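Local coordinates for protein SSD1 (Saccharomyces cerevisiae S288C, PDB 7AM1), which binds untranslated regions of messenger RNAs and represses their translation, as a non-enzymatic member of the RNase II family, at residues S5-Y10 with R60-E65; L11-I16 with A211-I216. All coordinates share one frame; numbering follows the deposited sequence.

In the fold
Both contacts belong to the N-terminal part of the chain, around a five-stranded sheet (26-32, 39-43, 52-55, 68-73 and 206-214). Its strand order is consistent with the OB fold of a first cold-shock domain, as in other RNase II relatives. The centres of the two contacts lie about 12 Å apart. The first segments, 5-10 and 11-16, are consecutive. Contact 1 holds the leading one to the turn after helix 56-60. Contact 2 holds the next one, which runs into helix 15-22, to the end of strand 206-214. Along the chain the segments alternate, and Y10 packs on A211 and V212. The extended N-terminal segment thus lies against two elements that are distant in sequence.

Contact 1: residues S5-Y10 with R60-E65; sequences SLFAPY and RNRALE
R62 lays its guanidinium flat on the ring of Y10, at a type I' beta turn (R60 to A63) in the connection from helix 56-60 to strand 68-73 of the probable OB fold. The two side chains meet tip to tip, with planes 21° apart. This is a cation-pi stack, with R62 CZ 4.0 Å from the centroid of the Y10 ring. Closer to the backbone, R62 CG sits over the centre of the F7 ring, 3.7 Å from its centroid, as a CH-pi contact. The bend at chi3 (-70°) turns R62 NE off the line of the chain, where it bonds N61 OD1 at 3.0 Å.

The N61 backbone takes part too: Y10 OH donates to N61 O at 2.6 Å. A8 O accepts from N61 ND2 at 2.8 Å and, more weakly, from R62 NH2.

Further out, R62 NH1 bonds to W290 O, and N61 ND2 also bonds to V209 O. An alanine in place of R62 would probably leave W290 O and N61 OD1 without these donors and uncover a face of each ring. N61 OD1 also receives R62 NH2, which reaches it from the same face of the N61 amide as NE.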
loop_
_atom_site.group_PDB
_atom_site.type_symbol
_atom_site.label_atom_id
_atom_site.label_comp_id
_atom_site.label_asym_id
_atom_site.label_seq_id
_atom_site.Cartn_x
_atom_site.Cartn_y
_atom_site.Cartn_z
ATOM N N SER A 5 9.930 -35.507 2.250
ATOM C CA SER A 5 9.849 -34.058 2.465
ATOM C C SER A 5 11.192 -33.485 2.948
ATOM O O SER A 5 11.298 -32.916 4.034
ATOM C CB SER A 5 8.729 -33.744 3.459
ATOM O OG SER A 5 8.334 -32.388 3.368
ATOM N N LEU A 6 12.232 -33.646 2.125
ATOM C CA LEU A 6 13.596 -33.213 2.423
ATOM C C LEU A 6 14.079 -32.195 1.395
ATOM O O LEU A 6 13.851 -32.367 0.195
ATOM C CB LEU A 6 14.555 -34.398 2.440
ATOM C CG LEU A 6 14.277 -35.464 3.489
ATOM C CD1 LEU A 6 14.595 -36.830 2.938
ATOM C CD2 LEU A 6 15.133 -35.165 4.705
ATOM N N PHE A 7 14.748 -31.138 1.870
ATOM C CA PHE A 7 15.195 -30.052 1.002
ATOM C C PHE A 7 16.316 -30.503 0.068
ATOM O O PHE A 7 17.249 -31.199 0.477
ATOM C CB PHE A 7 15.719 -28.873 1.835
ATOM C CG PHE A 7 14.661 -28.120 2.582
ATOM C CD1 PHE A 7 13.513 -27.690 1.943
ATOM C CD2 PHE A 7 14.828 -27.823 3.929
ATOM C CE1 PHE A 7 12.541 -26.992 2.632
ATOM C CE2 PHE A 7 13.853 -27.112 4.625
ATOM C CZ PHE A 7 12.711 -26.704 3.975
ATOM N N ALA A 8 16.242 -30.066 -1.191
ATOM C CA ALA A 8 17.259 -30.387 -2.185
ATOM C C ALA A 8 18.305 -29.278 -2.262
ATOM O O ALA A 8 17.957 -28.094 -2.222
ATOM C CB ALA A 8 16.625 -30.571 -3.561
ATOM N N PRO A 9 19.591 -29.613 -2.387
ATOM C CA PRO A 9 20.597 -28.559 -2.562
ATOM C C PRO A 9 20.344 -27.775 -3.840
ATOM O O PRO A 9 19.821 -28.301 -4.825
ATOM C CB PRO A 9 21.921 -29.329 -2.622
ATOM C CG PRO A 9 21.544 -30.712 -3.058
ATOM C CD PRO A 9 20.189 -30.962 -2.450
ATOM N N TYR A 10 20.713 -26.498 -3.808
ATOM C CA TYR A 10 20.503 -25.623 -4.952
ATOM C C TYR A 10 21.412 -26.004 -6.118
ATOM O O TYR A 10 22.535 -26.485 -5.936
ATOM C CB TYR A 10 20.774 -24.165 -4.573
ATOM C CG TYR A 10 19.833 -23.566 -3.559
ATOM C CD1 TYR A 10 18.462 -23.772 -3.639
ATOM C CD2 TYR A 10 20.317 -22.774 -2.528
ATOM C CE1 TYR A 10 17.601 -23.208 -2.710
ATOM C CE2 TYR A 10 19.466 -22.210 -1.595
ATOM C CZ TYR A 10 18.112 -22.429 -1.691
ATOM O OH TYR A 10 17.273 -21.860 -0.759
ATOM N N ARG A 60 9.385 -25.064 -1.819
ATOM C CA ARG A 60 9.876 -23.698 -1.678
ATOM C C ARG A 60 11.378 -23.673 -1.437
ATOM O O ARG A 60 12.037 -22.671 -1.733
ATOM C CB ARG A 60 9.162 -22.990 -0.528
ATOM C CG ARG A 60 9.385 -21.484 -0.518
ATOM C CD ARG A 60 8.741 -20.844 0.690
ATOM N NE ARG A 60 7.342 -21.230 0.801
ATOM C CZ ARG A 60 6.532 -20.820 1.766
ATOM N NH1 ARG A 60 6.984 -20.005 2.709
ATOM N NH2 ARG A 60 5.272 -21.230 1.787
ATOM N N ASN A 61 11.915 -24.755 -0.883
ATOM C CA ASN A 61 13.351 -24.973 -0.746
ATOM C C ASN A 61 14.064 -23.774 -0.124
ATOM O O ASN A 61 15.076 -23.286 -0.628
ATOM C CB ASN A 61 13.977 -25.329 -2.094
ATOM C CG ASN A 61 15.302 -26.037 -1.940
ATOM O OD1 ASN A 61 15.709 -26.373 -0.826
ATOM N ND2 ASN A 61 15.974 -26.287 -3.053
ATOM N N ARG A 62 13.540 -23.316 1.009
ATOM C CA ARG A 62 14.211 -22.351 1.875
ATOM C C ARG A 62 14.274 -20.952 1.279
ATOM O O ARG A 62 14.933 -20.074 1.850
ATOM C CB ARG A 62 15.626 -22.837 2.223
ATOM C CG ARG A 62 15.635 -24.242 2.833
ATOM C CD ARG A 62 17.000 -24.915 2.763
ATOM N NE ARG A 62 17.360 -25.265 1.390
ATOM C CZ ARG A 62 18.545 -25.026 0.831
ATOM N NH1 ARG A 62 19.520 -24.453 1.528
ATOM N NH2 ARG A 62 18.761 -25.383 -0.428
ATOM N N ALA A 63 13.597 -20.705 0.161
ATOM C CA ALA A 63 13.543 -19.358 -0.389
ATOM C C ALA A 63 12.721 -18.455 0.524
ATOM O O ALA A 63 11.845 -18.913 1.263
ATOM C CB ALA A 63 12.945 -19.372 -1.796
ATOM N N LEU A 64 13.025 -17.162 0.485
ATOM C CA LEU A 64 12.328 -16.184 1.306
ATOM C C LEU A 64 11.476 -15.265 0.439
ATOM O O LEU A 64 11.696 -15.121 -0.767
ATOM C CB LEU A 64 13.317 -15.343 2.123
ATOM C CG LEU A 64 14.218 -16.076 3.119
ATOM C CD1 LEU A 64 15.237 -15.106 3.709
ATOM C CD2 LEU A 64 13.413 -16.746 4.218
ATOM N N GLU A 65 10.488 -14.648 1.084
ATOM C CA GLU A 65 9.668 -13.625 0.449
ATOM C C GLU A 65 10.542 -12.617 -0.288
ATOM O O GLU A 65 11.535 -12.125 0.253
ATOM C CB GLU A 65 8.817 -12.918 1.509
ATOM C CG GLU A 65 8.042 -11.708 0.997
ATOM C CD GLU A 65 6.807 -12.094 0.210
ATOM O OE1 GLU A 65 6.238 -11.216 -0.475
ATOM O OE2 GLU A 65 6.415 -13.281 0.261
#

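Contact 2: residues L11-I16 with A211-I216; sequences LPQANI and AVLDRI
Q13 and I16, where the N-terminal segment turns into helix 15-22, pack on the last part of strand 206-214 in the probable cold-shock (OB) sheet. One side-chain hydrogen bond crosses the contact. Q13 NE2 donates to the backbone carbonyl V212 O over 3.1 Å, and the bond is fairly straight at 162°. V212 O lies in the plane of the Q13 amide, while the nitrogen is tilted from the plane of the V212 carbonyl. The Q13 chain is bent at chi2 (-71°), which folds CD back.

Beside this bond lies an apolar patch. I16 CG2 touches L213 CD2 at 3.8 Å. In I16 this methyl is anti to the backbone N. L213 CD2 also lies 4.0 Å from Q13 OE1, so one leucine branch meets both residues. Upstream, L11 O rests on A211 CB at 4.0 Å, and the backbone of L11 bonds to V210. Within the turn, I16 N bonds to Q13 O at 3.0 Å.

L213 packs on L68 and A70 of the neighbouring strand 68-73. L213 and D214 both face L68 there, in a classic beta bulge. A bound pentaethylene glycol, probably from crystallisation, lies near the V212 side chain. The contact thus sets an N-terminal segment, as it runs into helix 15-22, beside a strand of what is probably the OB fold of a first cold-shock domain.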
loop_
_atom_site.group_PDB
_atom_site.type_symbol
_atom_site.label_atom_id
_atom_site.label_comp_id
_atom_site.label_asym_id
_atom_site.label_seq_id
_atom_site.Cartn_x
_atom_site.Cartn_y
_atom_site.Cartn_z
ATOM N N LEU A 11 20.913 -25.776 -7.328
ATOM C CA LEU A 11 21.738 -25.909 -8.518
ATOM C C LEU A 11 22.835 -24.847 -8.511
ATOM O O LEU A 11 22.602 -23.719 -8.064
ATOM C CB LEU A 11 20.886 -25.746 -9.777
ATOM C CG LEU A 11 19.970 -26.890 -10.206
ATOM C CD1 LEU A 11 19.229 -26.494 -11.478
ATOM C CD2 LEU A 11 20.748 -28.177 -10.416
ATOM N N PRO A 12 24.030 -25.162 -9.013
ATOM C CA PRO A 12 25.058 -24.121 -9.151
ATOM C C PRO A 12 24.572 -22.984 -10.037
ATOM O O PRO A 12 23.853 -23.198 -11.014
ATOM C CB PRO A 12 26.240 -24.866 -9.780
ATOM C CG PRO A 12 26.035 -26.292 -9.397
ATOM C CD PRO A 12 24.546 -26.495 -9.378
ATOM N N GLN A 13 24.973 -21.762 -9.680
ATOM C CA GLN A 13 24.556 -20.591 -10.443
ATOM C C GLN A 13 24.928 -20.726 -11.916
ATOM O O GLN A 13 24.143 -20.359 -12.799
ATOM C CB GLN A 13 25.193 -19.332 -9.850
ATOM C CG GLN A 13 24.805 -19.041 -8.402
ATOM C CD GLN A 13 23.365 -18.584 -8.246
ATOM O OE1 GLN A 13 22.800 -17.957 -9.139
ATOM N NE2 GLN A 13 22.769 -18.893 -7.099
ATOM N N ALA A 14 26.116 -21.267 -12.200
ATOM C CA ALA A 14 26.624 -21.302 -13.569
ATOM C C ALA A 14 25.648 -21.962 -14.537
ATOM O O ALA A 14 25.547 -21.555 -15.699
ATOM C CB ALA A 14 27.969 -22.031 -13.605
ATOM N N ASN A 15 24.918 -22.983 -14.080
ATOM C CA ASN A 15 24.050 -23.749 -14.967
ATOM C C ASN A 15 22.758 -23.025 -15.335
ATOM O O ASN A 15 22.169 -23.337 -16.376
ATOM C CB ASN A 15 23.703 -25.093 -14.319
ATOM N N ILE A 16 22.307 -22.074 -14.523
ATOM C CA ILE A 16 20.955 -21.537 -14.660
ATOM C C ILE A 16 20.811 -20.692 -15.921
ATOM O O ILE A 16 19.814 -20.847 -16.641
ATOM C CB ILE A 16 20.550 -20.725 -13.415
ATOM C CG1 ILE A 16 20.128 -21.654 -12.273
ATOM C CG2 ILE A 16 19.423 -19.755 -13.748
ATOM C CD1 ILE A 16 21.264 -22.179 -11.450
ATOM N N ALA A 211 16.934 -22.932 -7.072
ATOM C CA ALA A 211 18.035 -22.038 -6.750
ATOM C C ALA A 211 17.466 -20.676 -6.388
ATOM O O ALA A 211 16.389 -20.297 -6.858
ATOM C CB ALA A 211 19.020 -21.914 -7.921
ATOM N N VAL A 212 18.193 -19.954 -5.543
ATOM C CA VAL A 212 17.908 -18.552 -5.270
ATOM C C VAL A 212 18.840 -17.725 -6.143
ATOM O O VAL A 212 20.067 -17.816 -6.015
ATOM C CB VAL A 212 18.091 -18.206 -3.786
ATOM C CG1 VAL A 212 17.881 -16.704 -3.570
ATOM C CG2 VAL A 212 17.130 -19.018 -2.921
ATOM N N LEU A 213 18.264 -16.926 -7.037
ATOM C CA LEU A 213 19.074 -16.149 -7.965
ATOM C C LEU A 213 19.491 -14.809 -7.374
ATOM O O LEU A 213 20.618 -14.358 -7.609
ATOM C CB LEU A 213 18.313 -15.939 -9.276
ATOM C CG LEU A 213 17.844 -17.224 -9.969
ATOM C CD1 LEU A 213 17.023 -16.909 -11.213
ATOM C CD2 LEU A 213 19.023 -18.131 -10.322
ATOM N N ASP A 214 18.617 -14.164 -6.604
ATOM C CA ASP A 214 18.970 -12.881 -6.015
ATOM C C ASP A 214 18.121 -12.636 -4.776
ATOM O O ASP A 214 16.973 -13.080 -4.687
ATOM C CB ASP A 214 18.790 -11.746 -7.031
ATOM C CG ASP A 214 19.674 -10.549 -6.734
ATOM O OD1 ASP A 214 20.488 -10.614 -5.789
ATOM O OD2 ASP A 214 19.569 -9.544 -7.467
ATOM N N ARG A 215 18.715 -11.931 -3.817
ATOM C CA ARG A 215 18.050 -11.542 -2.582
ATOM C C ARG A 215 18.653 -10.224 -2.124
ATOM O O ARG A 215 19.879 -10.093 -2.082
ATOM C CB ARG A 215 18.225 -12.612 -1.500
ATOM C CG ARG A 215 17.739 -12.206 -0.123
ATOM C CD ARG A 215 17.934 -13.350 0.887
ATOM N NE ARG A 215 17.249 -14.578 0.485
ATOM C CZ ARG A 215 17.525 -15.787 0.971
ATOM N NH1 ARG A 215 18.481 -15.941 1.879
ATOM N NH2 ARG A 215 16.847 -16.845 0.543
ATOM N N ILE A 216 17.809 -9.247 -1.813
ATOM C CA ILE A 216 18.316 -7.999 -1.249
ATOM C C ILE A 216 18.998 -8.376 0.064
ATOM O O ILE A 216 18.344 -8.954 0.946
ATOM C CB ILE A 216 17.197 -6.973 -1.032
ATOM C CG1 ILE A 216 16.444 -6.703 -2.340
ATOM C CG2 ILE A 216 17.776 -5.688 -0.469
ATOM C CD1 ILE A 216 17.249 -5.977 -3.396
#